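Local coordinates for protein DNA polymerase (Bacillus phage phi29, PDB 2PY5) that copies the viral genome by protein-primed, strand-displacing DNA synthesis with high processivity and proofreads it through a 3'-5' exonuclease activity, at residues F[45-50]-F[56-61]; F[71-74]-F[78-81]; F[89-94]-F[100-105]. The protein carries 2 engineered substitutions. All coordinates share one frame; numbering follows the deposited sequence.

Interaction 1. Residues F[45-50]-F[56-61]; sequences DEFMAW and ADLYFH. With EDO (1,2-ethanediol), chain P; nucleotides of chain A.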
loop_
_atom_site.group_PDB
_atom_site.type_symbol
_atom_site.label_atom_id
_atom_site.label_comp_id
_atom_site.label_asym_id
_atom_site.label_seq_id
_atom_site.Cartn_x
_atom_site.Cartn_y
_atom_site.Cartn_z
ATOM N N ASP F 45 30.461 5.803 -11.653
ATOM C CA ASP F 45 31.647 6.215 -10.910
ATOM C C ASP F 45 31.610 7.708 -10.618
ATOM O O ASP F 45 31.900 8.130 -9.514
ATOM C CB ASP F 45 32.922 5.910 -11.691
ATOM C CG ASP F 45 33.338 4.442 -11.645
ATOM O OD1 ASP F 45 32.872 3.690 -10.769
ATOM O OD2 ASP F 45 34.205 4.047 -12.476
ATOM N N GLU F 46 31.260 8.492 -11.629
ATOM C CA GLU F 46 31.162 9.931 -11.479
ATOM C C GLU F 46 30.080 10.292 -10.457
ATOM O O GLU F 46 30.302 11.152 -9.589
ATOM C CB GLU F 46 30.830 10.554 -12.822
ATOM C CG GLU F 46 30.869 12.044 -12.828
ATOM C CD GLU F 46 30.717 12.581 -14.220
ATOM O OE1 GLU F 46 29.563 12.726 -14.675
ATOM O OE2 GLU F 46 31.765 12.828 -14.873
ATOM N N PHE F 47 28.923 9.646 -10.582
ATOM C CA PHE F 47 27.794 9.903 -9.669
ATOM C C PHE F 47 28.209 9.599 -8.230
ATOM O O PHE F 47 27.982 10.401 -7.306
ATOM C CB PHE F 47 26.595 9.032 -10.032
ATOM C CG PHE F 47 25.423 9.203 -9.076
ATOM C CD1 PHE F 47 24.625 10.350 -9.159
ATOM C CD2 PHE F 47 25.116 8.244 -8.120
ATOM C CE1 PHE F 47 23.559 10.544 -8.273
ATOM C CE2 PHE F 47 24.038 8.432 -7.246
ATOM C CZ PHE F 47 23.267 9.591 -7.339
ATOM N N MET F 48 28.796 8.430 -8.032
ATOM C CA MET F 48 29.140 7.986 -6.676
ATOM C C MET F 48 30.253 8.852 -6.042
ATOM O O MET F 48 30.264 9.068 -4.826
ATOM C CB MET F 48 29.523 6.503 -6.660
ATOM C CG MET F 48 28.349 5.609 -6.965
ATOM S SD MET F 48 26.951 5.781 -5.819
ATOM C CE MET F 48 27.701 5.322 -4.239
ATOM N N ALA F 49 31.200 9.337 -6.839
ATOM C CA ALA F 49 32.184 10.283 -6.320
ATOM C C ALA F 49 31.469 11.510 -5.726
ATOM O O ALA F 49 31.840 11.982 -4.661
ATOM C CB ALA F 49 33.184 10.703 -7.421
ATOM N N TRP F 50 30.441 11.989 -6.421
ATOM C CA TRP F 50 29.622 13.099 -5.958
ATOM C C TRP F 50 28.868 12.713 -4.671
ATOM O O TRP F 50 28.875 13.476 -3.679
ATOM C CB TRP F 50 28.658 13.539 -7.070
ATOM C CG TRP F 50 27.625 14.529 -6.614
ATOM C CD1 TRP F 50 27.796 15.878 -6.462
ATOM C CD2 TRP F 50 26.265 14.251 -6.250
ATOM N NE1 TRP F 50 26.629 16.449 -6.017
ATOM C CE2 TRP F 50 25.673 15.480 -5.886
ATOM C CE3 TRP F 50 25.483 13.084 -6.204
ATOM C CZ2 TRP F 50 24.347 15.573 -5.467
ATOM C CZ3 TRP F 50 24.156 13.182 -5.788
ATOM C CH2 TRP F 50 23.602 14.430 -5.440
ATOM N N ALA F 56 24.749 14.911 1.786
ATOM C CA ALA F 56 23.360 15.301 1.617
ATOM C C ALA F 56 22.393 14.149 1.851
ATOM O O ALA F 56 22.781 12.997 2.103
ATOM C CB ALA F 56 23.140 15.912 0.213
ATOM N N ASP F 57 21.116 14.474 1.755
ATOM C CA ASP F 57 20.061 13.491 1.746
ATOM C C ASP F 57 19.586 13.315 0.304
ATOM O O ASP F 57 19.148 14.283 -0.320
ATOM C CB ASP F 57 18.888 13.991 2.580
ATOM C CG ASP F 57 19.191 14.052 4.065
ATOM O OD1 ASP F 57 20.256 13.566 4.505
ATOM O OD2 ASP F 57 18.331 14.592 4.807
ATOM N N LEU F 58 19.662 12.090 -0.210
ATOM C CA LEU F 58 19.296 11.790 -1.595
ATOM C C LEU F 58 18.052 10.950 -1.591
ATOM O O LEU F 58 17.829 10.161 -0.671
ATOM C CB LEU F 58 20.387 11.004 -2.324
ATOM C CG LEU F 58 21.821 11.504 -2.258
ATOM C CD1 LEU F 58 22.746 10.694 -3.225
ATOM C CD2 LEU F 58 21.916 13.024 -2.456
ATOM N N TYR F 59 17.259 11.117 -2.635
ATOM C CA TYR F 59 16.025 10.361 -2.818
ATOM C C TYR F 59 15.997 9.731 -4.189
ATOM O O TYR F 59 16.206 10.433 -5.195
ATOM C CB TYR F 59 14.825 11.306 -2.690
ATOM C CG TYR F 59 14.623 11.767 -1.281
ATOM C CD1 TYR F 59 15.338 12.848 -0.765
ATOM C CD2 TYR F 59 13.740 11.091 -0.449
ATOM C CE1 TYR F 59 15.162 13.254 0.546
ATOM C CE2 TYR F 59 13.558 11.489 0.860
ATOM C CZ TYR F 59 14.275 12.555 1.355
ATOM O OH TYR F 59 14.094 12.947 2.672
ATOM N N PHE F 60 15.738 8.425 -4.243
ATOM C CA PHE F 60 15.434 7.735 -5.494
ATOM C C PHE F 60 14.010 7.248 -5.382
ATOM O O PHE F 60 13.559 6.851 -4.277
ATOM C CB PHE F 60 16.349 6.521 -5.732
ATOM C CG PHE F 60 17.749 6.880 -6.169
ATOM C CD1 PHE F 60 18.710 7.266 -5.243
ATOM C CD2 PHE F 60 18.106 6.796 -7.502
ATOM C CE1 PHE F 60 19.985 7.567 -5.641
ATOM C CE2 PHE F 60 19.400 7.110 -7.899
ATOM C CZ PHE F 60 20.333 7.485 -6.962
ATOM N N HIS F 61 13.301 7.240 -6.505
ATOM C CA HIS F 61 11.937 6.686 -6.530
ATOM C C HIS F 61 12.003 5.180 -6.755
ATOM O O HIS F 61 12.448 4.708 -7.805
ATOM C CB HIS F 61 11.064 7.348 -7.582
ATOM C CG HIS F 61 9.618 7.382 -7.202
ATOM N ND1 HIS F 61 9.168 8.036 -6.082
ATOM C CD2 HIS F 61 8.530 6.802 -7.764
ATOM C CE1 HIS F 61 7.859 7.892 -5.986
ATOM N NE2 HIS F 61 7.447 7.138 -6.989
HETATM C C1 EDO P . 34.728 7.440 -14.382
HETATM O O1 EDO P . 33.793 8.440 -14.798
HETATM C C2 EDO P . 34.389 6.091 -15.003
HETATM O O2 EDO P . 35.306 5.076 -14.556
ATOM P P DT A 6 7.626 3.973 -11.078
ATOM O OP1 DT A 6 7.840 5.408 -10.924
ATOM O OP2 DT A 6 6.800 3.438 -12.165
ATOM O "O5'" DT A 6 9.049 3.261 -11.313
ATOM C "C5'" DT A 6 10.205 3.721 -10.633
ATOM C "C4'" DT A 6 11.323 2.753 -10.944
ATOM O "O4'" DT A 6 11.014 1.439 -10.450
ATOM C "C3'" DT A 6 11.549 2.560 -12.439
ATOM O "O3'" DT A 6 12.364 3.598 -12.981
ATOM C "C2'" DT A 6 12.200 1.184 -12.485
ATOM C "C1'" DT A 6 11.648 0.465 -11.259
ATOM N N1 DT A 6 10.619 -0.571 -11.565
ATOM C C2 DT A 6 10.713 -1.782 -10.926
ATOM O O2 DT A 6 11.586 -2.059 -10.127
ATOM N N3 DT A 6 9.729 -2.675 -11.271
ATOM C C4 DT A 6 8.681 -2.469 -12.154
ATOM O O4 DT A 6 7.849 -3.344 -12.377
ATOM C C5 DT A 6 8.628 -1.164 -12.763
ATOM C C7 DT A 6 7.545 -0.823 -13.730
ATOM C C6 DT A 6 9.594 -0.280 -12.444
#
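Phe47 and Phe60 reach toward each other from opposite directions, one from helix 44-54 and the other from strand 57-60, and meet through their CZ atoms, 3.6 Å apart. Phe47 comes to the edge of the Phe60 ring, close to that ring's plane, whereas Phe60 meets the Phe47 ring obliquely; the two planes stand at 79°. With CG of Phe47 anti to the backbone N (chi1 177°), its ring extends toward the strand. Trp50, one helical turn further on, extends in the same way (chi1 171°) and brings the six-membered part of its indole to Leu58. Both methyls of Leu58 are used: CD2 lies 3.7 Å from CH2 of Trp50, and CD1 lies 3.8 Å from CZ3 of Trp50. This is a helix packed on the central sheet of the exonuclease domain, its axis 12.7 Å from that of the strand, and large aromatic residues suit that spacing. Tyr29 stacks on Trp50, Phe13 meets the Phe47 ring edge-to-face, and Phe60 also touches Ala66, an engineered residue at an exonuclease site. Beyond this core lies His61, which takes part in binding the primer terminal protein. Its ND1 and NE2 are hydrogen-bonded to Ser122 OG and Phe128 O, which fixes the ring, and its CD2 edge packs 3.5 Å from OP1 of DT6 of chain A.

Interaction 2. Residues F[71-74]-F[78-81]; sequences INWL and GFKW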
loop_
_atom_site.group_PDB
_atom_site.type_symbol
_atom_site.label_atom_id
_atom_site.label_comp_id
_atom_site.label_asym_id
_atom_site.label_seq_id
_atom_site.Cartn_x
_atom_site.Cartn_y
_atom_site.Cartn_z
ATOM N N ILE F 71 24.528 -0.356 -4.095
ATOM C CA ILE F 71 25.189 -1.334 -3.221
ATOM C C ILE F 71 26.217 -2.176 -3.999
ATOM O O ILE F 71 27.310 -2.448 -3.486
ATOM C CB ILE F 71 24.187 -2.172 -2.408
ATOM C CG1 ILE F 71 23.420 -1.256 -1.448
ATOM C CG2 ILE F 71 24.924 -3.224 -1.569
ATOM C CD1 ILE F 71 22.360 -1.978 -0.636
ATOM N N ASN F 72 25.866 -2.589 -5.219
ATOM C CA ASN F 72 26.842 -3.252 -6.082
ATOM C C ASN F 72 28.112 -2.404 -6.230
ATOM O O ASN F 72 29.217 -2.920 -6.210
ATOM C CB ASN F 72 26.245 -3.553 -7.463
ATOM C CG ASN F 72 25.544 -4.900 -7.518
ATOM O OD1 ASN F 72 24.325 -5.003 -7.240
ATOM N ND2 ASN F 72 26.283 -5.928 -7.833
ATOM N N TRP F 73 27.959 -1.092 -6.375
ATOM C CA TRP F 73 29.128 -0.216 -6.506
ATOM C C TRP F 73 29.906 -0.146 -5.191
ATOM O O TRP F 73 31.120 -0.306 -5.175
ATOM C CB TRP F 73 28.712 1.189 -6.945
ATOM C CG TRP F 73 29.866 2.119 -7.226
ATOM C CD1 TRP F 73 30.441 2.361 -8.444
ATOM C CD2 TRP F 73 30.595 2.921 -6.278
ATOM N NE1 TRP F 73 31.466 3.245 -8.318
ATOM C CE2 TRP F 73 31.591 3.614 -7.005
ATOM C CE3 TRP F 73 30.504 3.125 -4.900
ATOM C CZ2 TRP F 73 32.488 4.490 -6.396
ATOM C CZ3 TRP F 73 31.378 3.998 -4.295
ATOM C CH2 TRP F 73 32.379 4.661 -5.043
ATOM N N LEU F 74 29.185 0.069 -4.085
ATOM C CA LEU F 74 29.821 0.214 -2.793
ATOM C C LEU F 74 30.711 -0.987 -2.506
ATOM O O LEU F 74 31.850 -0.829 -2.125
ATOM C CB LEU F 74 28.775 0.410 -1.678
ATOM C CG LEU F 74 28.066 1.758 -1.690
ATOM C CD1 LEU F 74 26.819 1.689 -0.824
ATOM C CD2 LEU F 74 28.983 2.873 -1.188
ATOM N N GLY F 78 35.291 -0.461 -2.041
ATOM C CA GLY F 78 35.936 -0.356 -0.739
ATOM C C GLY F 78 35.025 -0.140 0.455
ATOM O O GLY F 78 35.512 0.157 1.549
ATOM N N PHE F 79 33.714 -0.299 0.253
ATOM C CA PHE F 79 32.741 -0.142 1.336
ATOM C C PHE F 79 32.135 -1.480 1.705
ATOM O O PHE F 79 31.708 -2.225 0.832
ATOM C CB PHE F 79 31.614 0.819 0.939
ATOM C CG PHE F 79 32.050 2.239 0.820
ATOM C CD1 PHE F 79 32.700 2.685 -0.319
ATOM C CD2 PHE F 79 31.843 3.135 1.855
ATOM C CE1 PHE F 79 33.123 3.987 -0.434
ATOM C CE2 PHE F 79 32.259 4.439 1.745
ATOM C CZ PHE F 79 32.901 4.869 0.603
ATOM N N LYS F 80 32.092 -1.772 2.997
ATOM C CA LYS F 80 31.389 -2.954 3.482
ATOM C C LYS F 80 30.209 -2.534 4.348
ATOM O O LYS F 80 30.140 -1.402 4.825
ATOM C CB LYS F 80 32.319 -3.868 4.268
ATOM C CG LYS F 80 32.780 -3.339 5.601
ATOM N N TRP F 81 29.295 -3.464 4.565
ATOM C CA TRP F 81 28.141 -3.221 5.420
ATOM C C TRP F 81 28.553 -3.146 6.890
ATOM O O TRP F 81 29.348 -3.973 7.386
ATOM C CB TRP F 81 27.081 -4.325 5.235
ATOM C CG TRP F 81 25.779 -3.991 5.871
ATOM C CD1 TRP F 81 24.769 -3.296 5.314
ATOM C CD2 TRP F 81 25.336 -4.358 7.190
ATOM N NE1 TRP F 81 23.719 -3.180 6.195
ATOM C CE2 TRP F 81 24.043 -3.819 7.356
ATOM C CE3 TRP F 81 25.910 -5.070 8.244
ATOM C CZ2 TRP F 81 23.309 -3.989 8.545
ATOM C CZ3 TRP F 81 25.177 -5.235 9.420
ATOM C CH2 TRP F 81 23.899 -4.690 9.550
#
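Leu74 and Phe79 carry this contact, in which the end of helix 63-76 fits a Schellman motif before the chain enters strand 80-81, at the margin of the exonuclease domain's mixed sheet. Gly78 is the left-handed residue of the motif, and Leu74 with Phe79 is its usual hydrophobic pair. The backbone of the same two residues makes the polar link: Phe79 N donates to Leu74 O over 3.1 Å, with an N-H...O angle of 153° and the donor tilted well out of the carbonyl plane. A carbonyl near the C-terminus of a helix has run out of helical NH partners, and here the chain folds back to supply one. Gly78 makes the reversal possible. At its positive phi of 93° a CB would collide with the preceding carbonyl oxygen, so glycine suits the position.

Once past the glycine, Phe79 directs its side chain back at the helix and brings one face of its ring over Leu74. The branched leucine can offer a single methyl to the flat ring, and CD2 does so, offset toward the rim, in a CH-pi contact 4.0 Å from the Phe79 centroid and 25° off the normal. Nearer the backbone, the CB atoms of Leu74 and Phe79 are 3.9 Å apart. Trp73 makes a lesser contact from the preceding position on the helix. Its NE1 is hydrogen-bonded to Asp45, and the six-membered part of its indole meets Phe79 obliquely. Leu52 of helix 44-54 also packs on both Trp73 and Phe79. The closest approach of the two aromatic residues is Trp73 CZ3 to Phe79 CE1, 4.2 Å.

Interaction 3. Residues F[89-94]-F[100-105]; sequences TYNTII and WYMIDI. With nucleotides of chain C; nucleotides of chain B.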
loop_
_atom_site.group_PDB
_atom_site.type_symbol
_atom_site.label_atom_id
_atom_site.label_comp_id
_atom_site.label_asym_id
_atom_site.label_seq_id
_atom_site.Cartn_x
_atom_site.Cartn_y
_atom_site.Cartn_z
ATOM N N THR F 89 32.064 2.518 5.454
ATOM C CA THR F 89 31.034 1.477 5.469
ATOM C C THR F 89 29.686 2.100 5.161
ATOM O O THR F 89 29.544 3.325 5.149
ATOM C CB THR F 89 30.940 0.774 6.830
ATOM O OG1 THR F 89 30.418 1.679 7.809
ATOM C CG2 THR F 89 32.309 0.218 7.288
ATOM N N TYR F 90 28.690 1.251 4.927
ATOM C CA TYR F 90 27.318 1.696 4.703
ATOM C C TYR F 90 26.387 0.860 5.575
ATOM O O TYR F 90 26.678 -0.296 5.890
ATOM C CB TYR F 90 26.911 1.633 3.220
ATOM C CG TYR F 90 26.821 0.229 2.677
ATOM C CD1 TYR F 90 25.596 -0.416 2.576
ATOM C CD2 TYR F 90 27.957 -0.454 2.286
ATOM C CE1 TYR F 90 25.498 -1.690 2.099
ATOM C CE2 TYR F 90 27.878 -1.763 1.794
ATOM C CZ TYR F 90 26.643 -2.369 1.698
ATOM O OH TYR F 90 26.519 -3.663 1.247
ATOM N N ASN F 91 25.316 1.498 6.024
ATOM C CA ASN F 91 24.244 0.848 6.790
ATOM C C ASN F 91 23.004 0.858 5.903
ATOM O O ASN F 91 22.909 1.640 4.941
ATOM C CB ASN F 91 23.992 1.621 8.090
ATOM C CG ASN F 91 23.003 0.928 9.026
ATOM O OD1 ASN F 91 22.783 -0.278 8.944
ATOM N ND2 ASN F 91 22.416 1.694 9.931
ATOM N N THR F 92 22.058 -0.035 6.193
ATOM C CA THR F 92 20.808 -0.078 5.453
ATOM C C THR F 92 19.627 -0.273 6.398
ATOM O O THR F 92 19.786 -0.779 7.495
ATOM C CB THR F 92 20.774 -1.231 4.420
ATOM O OG1 THR F 92 21.067 -2.462 5.073
ATOM C CG2 THR F 92 21.811 -1.026 3.345
ATOM N N ILE F 93 18.449 0.147 5.932
ATOM C CA ILE F 93 17.166 -0.301 6.480
ATOM C C ILE F 93 16.428 -0.985 5.348
ATOM O O ILE F 93 15.867 -0.334 4.487
ATOM C CB ILE F 93 16.304 0.848 7.056
ATOM C CG1 ILE F 93 17.069 1.580 8.139
ATOM C CG2 ILE F 93 14.990 0.289 7.559
ATOM C CD1 ILE F 93 16.352 2.843 8.622
ATOM N N ILE F 94 16.514 -2.317 5.334
ATOM C CA ILE F 94 15.791 -3.195 4.404
ATOM C C ILE F 94 15.027 -4.184 5.284
ATOM O O ILE F 94 15.630 -4.900 6.109
ATOM C CB ILE F 94 16.733 -3.975 3.446
ATOM C CG1 ILE F 94 17.515 -3.022 2.549
ATOM C CG2 ILE F 94 15.900 -4.964 2.594
ATOM C CD1 ILE F 94 18.769 -3.664 1.918
ATOM N N TRP F 100 12.752 -1.429 1.035
ATOM C CA TRP F 100 13.969 -0.622 1.164
ATOM C C TRP F 100 13.615 0.773 1.635
ATOM O O TRP F 100 12.744 1.435 1.020
ATOM C CB TRP F 100 14.720 -0.530 -0.169
ATOM C CG TRP F 100 15.348 -1.836 -0.585
ATOM C CD1 TRP F 100 14.759 -3.075 -0.584
ATOM C CD2 TRP F 100 16.671 -2.018 -1.069
ATOM N NE1 TRP F 100 15.652 -4.018 -1.010
ATOM C CE2 TRP F 100 16.829 -3.396 -1.331
ATOM C CE3 TRP F 100 17.748 -1.156 -1.310
ATOM C CZ2 TRP F 100 18.025 -3.917 -1.806
ATOM C CZ3 TRP F 100 18.953 -1.694 -1.801
ATOM C CH2 TRP F 100 19.065 -3.049 -2.041
ATOM N N TYR F 101 14.262 1.200 2.723
ATOM C CA TYR F 101 13.997 2.532 3.335
ATOM C C TYR F 101 15.211 3.451 3.314
ATOM O O TYR F 101 15.047 4.666 3.248
ATOM C CB TYR F 101 13.535 2.417 4.789
ATOM C CG TYR F 101 12.224 1.708 4.954
ATOM C CD1 TYR F 101 12.183 0.333 5.050
ATOM C CD2 TYR F 101 11.038 2.401 4.985
ATOM C CE1 TYR F 101 11.005 -0.325 5.193
ATOM C CE2 TYR F 101 9.823 1.760 5.126
ATOM C CZ TYR F 101 9.803 0.381 5.220
ATOM O OH TYR F 101 8.609 -0.291 5.384
ATOM N N MET F 102 16.419 2.905 3.397
ATOM C CA MET F 102 17.608 3.736 3.618
ATOM C C MET F 102 18.877 2.994 3.256
ATOM O O MET F 102 19.022 1.809 3.551
ATOM C CB MET F 102 17.686 4.192 5.094
ATOM C CG MET F 102 18.841 5.173 5.386
ATOM S SD MET F 102 19.120 5.414 7.134
ATOM C CE MET F 102 19.914 3.863 7.523
ATOM N N ILE F 103 19.802 3.737 2.650
ATOM C CA ILE F 103 21.221 3.377 2.565
ATOM C C ILE F 103 21.989 4.583 3.109
ATOM O O ILE F 103 21.839 5.674 2.586
ATOM C CB ILE F 103 21.682 3.128 1.126
ATOM C CG1 ILE F 103 20.825 2.074 0.432
ATOM C CG2 ILE F 103 23.175 2.696 1.110
ATOM C CD1 ILE F 103 21.047 2.003 -1.095
ATOM N N ASP F 104 22.778 4.382 4.156
ATOM C CA ASP F 104 23.525 5.474 4.817
ATOM C C ASP F 104 25.005 5.175 4.644
ATOM O O ASP F 104 25.518 4.209 5.209
ATOM C CB ASP F 104 23.141 5.529 6.277
ATOM C CG ASP F 104 23.652 6.769 6.998
ATOM O OD1 ASP F 104 23.367 6.900 8.208
ATOM O OD2 ASP F 104 24.333 7.588 6.355
ATOM N N ILE F 105 25.692 6.003 3.853
ATOM C CA ILE F 105 27.074 5.755 3.500
ATOM C C ILE F 105 27.957 6.637 4.360
ATOM O O ILE F 105 27.866 7.875 4.292
ATOM C CB ILE F 105 27.315 6.067 2.005
ATOM C CG1 ILE F 105 26.388 5.232 1.108
ATOM C CG2 ILE F 105 28.804 5.851 1.628
ATOM C CD1 ILE F 105 26.273 5.763 -0.295
ATOM P P DG C 2 13.156 3.841 16.756
ATOM O OP1 DG C 2 12.174 4.592 17.572
ATOM O OP2 DG C 2 13.173 2.360 16.813
ATOM O "O5'" DG C 2 13.042 4.315 15.219
ATOM C "C5'" DG C 2 13.059 5.720 14.981
ATOM C "C4'" DG C 2 13.068 6.131 13.520
ATOM O "O4'" DG C 2 14.416 6.116 13.016
ATOM C "C3'" DG C 2 12.287 5.291 12.527
ATOM O "O3'" DG C 2 11.665 6.206 11.665
ATOM C "C2'" DG C 2 13.320 4.473 11.764
ATOM C "C1'" DG C 2 14.453 5.478 11.752
ATOM N N9 DG C 2 15.801 4.955 11.703
ATOM C C8 DG C 2 16.279 3.789 12.245
ATOM N N7 DG C 2 17.557 3.626 12.060
ATOM C C5 DG C 2 17.937 4.773 11.363
ATOM C C6 DG C 2 19.200 5.161 10.874
ATOM O O6 DG C 2 20.264 4.541 10.985
ATOM N N1 DG C 2 19.155 6.399 10.229
ATOM C C2 DG C 2 18.022 7.165 10.061
ATOM N N2 DG C 2 18.163 8.332 9.403
ATOM N N3 DG C 2 16.825 6.802 10.514
ATOM C C4 DG C 2 16.869 5.605 11.147
ATOM P P DA C 3 10.094 6.147 11.447
ATOM O OP1 DA C 3 9.781 7.330 10.621
ATOM O OP2 DA C 3 9.452 5.877 12.775
ATOM O "O5'" DA C 3 9.892 4.833 10.564
ATOM C "C5'" DA C 3 10.144 4.911 9.191
ATOM C "C4'" DA C 3 10.221 3.499 8.648
ATOM O "O4'" DA C 3 11.353 2.839 9.246
ATOM C "C3'" DA C 3 9.034 2.604 8.964
ATOM O "O3'" DA C 3 8.143 2.601 7.861
ATOM C "C2'" DA C 3 9.656 1.211 9.127
ATOM C "C1'" DA C 3 11.104 1.463 9.521
ATOM N N9 DA C 3 11.463 1.364 10.937
ATOM C C8 DA C 3 10.805 1.948 11.998
ATOM N N7 DA C 3 11.381 1.749 13.165
ATOM C C5 DA C 3 12.498 0.992 12.845
ATOM C C6 DA C 3 13.532 0.438 13.627
ATOM N N6 DA C 3 13.602 0.579 14.956
ATOM N N1 DA C 3 14.501 -0.264 12.988
ATOM C C2 DA C 3 14.429 -0.406 11.656
ATOM N N3 DA C 3 13.503 0.065 10.817
ATOM C C4 DA C 3 12.566 0.761 11.478
ATOM P P DT B 5 13.614 -13.445 0.779
ATOM O OP1 DT B 5 12.726 -14.621 0.974
ATOM O OP2 DT B 5 14.575 -13.050 1.834
ATOM O "O5'" DT B 5 14.495 -13.681 -0.538
ATOM C "C5'" DT B 5 13.892 -14.140 -1.736
ATOM C "C4'" DT B 5 14.741 -13.756 -2.933
ATOM O "O4'" DT B 5 14.679 -12.327 -3.158
ATOM C "C3'" DT B 5 16.226 -14.069 -2.816
ATOM O "O3'" DT B 5 16.712 -14.449 -4.094
ATOM C "C2'" DT B 5 16.846 -12.754 -2.346
ATOM C "C1'" DT B 5 15.982 -11.763 -3.104
ATOM N N1 DT B 5 15.790 -10.433 -2.459
ATOM C C2 DT B 5 15.980 -9.285 -3.201
ATOM O O2 DT B 5 16.309 -9.239 -4.394
ATOM N N3 DT B 5 15.734 -8.139 -2.478
ATOM C C4 DT B 5 15.351 -8.031 -1.154
ATOM O O4 DT B 5 15.152 -6.933 -0.641
ATOM C C5 DT B 5 15.162 -9.267 -0.450
ATOM C C7 DT B 5 14.746 -9.283 0.984
ATOM C C6 DT B 5 15.387 -10.405 -1.128
HETATM O O HOH W 1 22.473 4.894 9.788
#
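Asn91 and Asp104 exchange two backbone hydrogen bonds, Asn91 N to Asp104 O at 2.8 Å and Asp104 N to Asn91 O at 2.9 Å, forming a hydrogen-bonded pair of an antiparallel hairpin. Their side chains share a face of the sheet and a water, which accepts from Asn91 ND2 and donates both to Asp104 OD1 and to O6 of DG2 of chain C. The water thus links an amide and a carboxylate to the guanine. Further along, Ile93 N bonds to Met102 O, and the regular pattern then breaks. Ile93 O takes Tyr101 N at 2.8 Å, almost in line with the carbonyl bond, and Met102 N only weakly. Two residues opposite one make a classic beta bulge, which shifts the register so that Ile94 pairs with Trp100.

On the face of Asn91, Ile93 and Met102, Ile93, a residue involved in binding template-primer structures, packs its CG1 against Met102 CE at 3.7 Å, and its CD1 lies 3.7 Å from C5 of DG2. The bend of the methionine at chi3 (75°) puts CE against both Ile93 CG1 and the guanine, with SD beside N1. Tyr101 sets a ring face on C2' of DA3 of chain C. On the face of Tyr90, Thr92 and Ile94, Ile94 lies alongside Trp100, its CD1 centred over the six-membered ring 3.8 Å from the centroid, and the indole NE1 donates to O4 of DT5 of chain B at 3.0 Å. Isoleucine's apolar arm, carrying CG1 and CD1, suits the flat face of the indole. Helix 63-76 covers this face, its Ile71 touching Tyr90 and Trp100; in the sheet, strand 80-81 flanks 89-94, and strand 113-121 flanks 100-110.

All three contacts belong to the exonuclease domain and reach one mixed sheet. Interactions 1 and 3 are buried; interaction 2, a helix end at the sheet's margin, is only partly so. Their chemistry differs accordingly: interaction 1 joins helix to strand through apolar side chains alone, interaction 2 adds one backbone bond to its packing, and interaction 3 is knit by a ladder of such bonds and binds DNA on its surfaces. They also touch one another. Met48 of interaction 1 packs on Trp73 and Leu74 of interaction 2 and on Ile105 of interaction 3. Between interactions 2 and 3, Lys80 O accepts from Tyr90 N, joining neighbouring strands, and Trp81 NE1 pairs with Thr92 OG1.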